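Local coordinates for glycerol Dehydrogenase (Unidentified, PDB 5XN8) that catalyses the NAD-dependent oxidation of glycerol to dihydroxyacetone as a member of the iron-containing alcohol dehydrogenase family, at the interface of chains A and B. Coordinates in Å, arbitrary orientation; residue numbers count along the deposited sequence, not the author numbering. Chains: chain A/B, Glycerol Dehydrogenase.

The interface of chains A and B. Residues chain A 5, 196-198, 201-202; chain B 202, 205, 235, 239-240.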
# COMPACT_ATOMS: atom_id res chain seq x y z
N ILE A 5 32.88 -1.28 18.40
CA ILE A 5 33.10 -1.10 16.97
C ILE A 5 34.52 -0.57 16.78
O ILE A 5 34.96 0.30 17.55
CB ILE A 5 32.04 -0.16 16.33
CG1 ILE A 5 32.26 -0.00 14.82
CG2 ILE A 5 32.04 1.22 17.00
CD1 ILE A 5 31.12 0.68 14.11
N THR A 196 27.36 -3.07 17.72
CA THR A 196 26.70 -1.78 17.73
C THR A 196 25.65 -1.80 16.62
O THR A 196 25.73 -2.63 15.72
CB THR A 196 27.70 -0.63 17.47
OG1 THR A 196 28.38 -0.85 16.22
CG2 THR A 196 28.71 -0.51 18.58
N GLU A 197 24.68 -0.90 16.70
CA GLU A 197 23.73 -0.72 15.60
C GLU A 197 24.42 -0.16 14.37
O GLU A 197 24.06 -0.53 13.24
CB GLU A 197 22.56 0.18 15.99
CG GLU A 197 21.69 -0.35 17.12
CD GLU A 197 21.15 -1.75 16.85
OE1 GLU A 197 20.71 -2.01 15.72
OE2 GLU A 197 21.17 -2.58 17.78
N ALA A 198 25.42 0.70 14.59
CA ALA A 198 26.26 1.26 13.52
C ALA A 198 26.82 0.21 12.57
O ALA A 198 26.63 0.28 11.36
CB ALA A 198 27.41 2.05 14.13
N SER A 201 24.02 -1.78 10.81
CA SER A 201 23.41 -0.92 9.79
C SER A 201 24.28 -0.87 8.52
O SER A 201 23.75 -0.90 7.42
CB SER A 201 23.20 0.49 10.32
OG SER A 201 24.44 1.18 10.33
N LEU A 202 25.59 -0.78 8.70
CA LEU A 202 26.54 -0.76 7.57
C LEU A 202 26.63 -2.12 6.89
O LEU A 202 26.79 -2.20 5.67
CB LEU A 202 27.93 -0.31 8.03
CG LEU A 202 28.11 1.15 8.43
CD1 LEU A 202 29.49 1.32 9.06
CD2 LEU A 202 27.95 2.13 7.28
N LEU B 202 24.87 6.64 8.45
CA LEU B 202 24.91 6.74 9.91
C LEU B 202 24.28 8.03 10.42
O LEU B 202 23.66 8.06 11.48
CB LEU B 202 26.35 6.62 10.42
CG LEU B 202 27.04 5.26 10.32
CD1 LEU B 202 28.51 5.41 10.65
CD2 LEU B 202 26.40 4.22 11.25
N LEU B 205 20.61 7.10 10.23
CA LEU B 205 20.33 6.19 11.34
C LEU B 205 20.23 6.95 12.67
O LEU B 205 19.39 6.63 13.50
CB LEU B 205 21.40 5.11 11.43
CG LEU B 205 21.16 4.03 12.50
CD1 LEU B 205 19.93 3.19 12.16
CD2 LEU B 205 22.40 3.17 12.64
N GLU B 235 24.47 5.79 21.77
CA GLU B 235 25.23 5.53 20.55
C GLU B 235 24.88 6.53 19.45
O GLU B 235 25.77 7.03 18.76
CB GLU B 235 24.96 4.11 20.04
CG GLU B 235 25.91 3.66 18.93
CD GLU B 235 25.38 2.51 18.10
OE1 GLU B 235 24.35 1.91 18.46
OE2 GLU B 235 26.00 2.20 17.06
N TYR B 239 28.38 8.11 18.75
CA TYR B 239 29.04 7.53 17.57
C TYR B 239 28.35 7.94 16.26
O TYR B 239 29.03 8.39 15.33
CB TYR B 239 29.19 6.00 17.67
CG TYR B 239 30.19 5.47 16.67
CD1 TYR B 239 31.57 5.48 16.95
CD2 TYR B 239 29.79 5.02 15.42
CE1 TYR B 239 32.49 5.05 16.02
CE2 TYR B 239 30.70 4.57 14.48
CZ TYR B 239 32.05 4.58 14.78
OH TYR B 239 32.94 4.12 13.83
N LEU B 240 27.03 7.79 16.19
CA LEU B 240 26.31 8.05 14.95
C LEU B 240 26.32 9.54 14.57
O LEU B 240 26.46 9.89 13.39
CB LEU B 240 24.86 7.56 15.02
CG LEU B 240 24.58 6.10 15.39
CD1 LEU B 240 23.10 5.77 15.24
CD2 LEU B 240 25.42 5.14 14.59
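The carboxylate of B:Glu235 caps the first turn of helix 197-223 of chain A. Its OE2 accepts a hydrogen bond from the backbone N of A:Ala198 at 3.0 Å, with 158° at the hydrogen. OE2 uses its syn lone pair, on the same flank of its C-O bond as OE1. OE1 takes a weak bond from the backbone N of A:Glu197. The side chain of B:Glu235 reaches the helix end nearly extended, with CG anti to its backbone N (chi1 -169°). The amino-terminal end of the helix would favour a negative charge here. The carboxylate of A:Glu197 stays apart, its OE2 5.5 Å from B:Glu235 OE1, and any repulsion between them is probably modest. A:Thr196, just before the helix, lies with its CB against OE2 of B:Glu235.

Apolar contacts continue from this cap along the helix of chain A. The methyl CB of A:Ala198 lies 3.7 Å from CD2 of B:Leu240. It also approaches ring carbon CD2 of B:Tyr239, lying off the ring plane on the side where A:Ile5 sits. CD2 of B:Leu202 touches A:Ala198 CA, also at 3.7 Å. One turn further along, CD2 of B:Leu205 packs 3.6 Å from CB of A:Ser201. A:Ser201 OG sits between the backbone N and the carbonyl carbon (chi1 77°) and donates a hydrogen bond to A:Ala198 O at 2.6 Å. This ties the hydroxyl back to its own helix, although CD2 of B:Leu202 and CD2 of B:Leu205 also lie close to it.

A:Ile5, from strand 3-6, covers part of one face of the B:Tyr239 ring. Its CG2 lies 3.9 Å above the ring plane, nearer the ring's margin than its centre. Its CD1 reaches CE2 and the phenol OH.

The patch joins helix 197-223 and strand 3-6 of chain A to helices 197-223 and 228-247 of chain B. It recurs with the chains exchanged across the two-fold axis. It probably helps hold two subunits together within the deposited octamer.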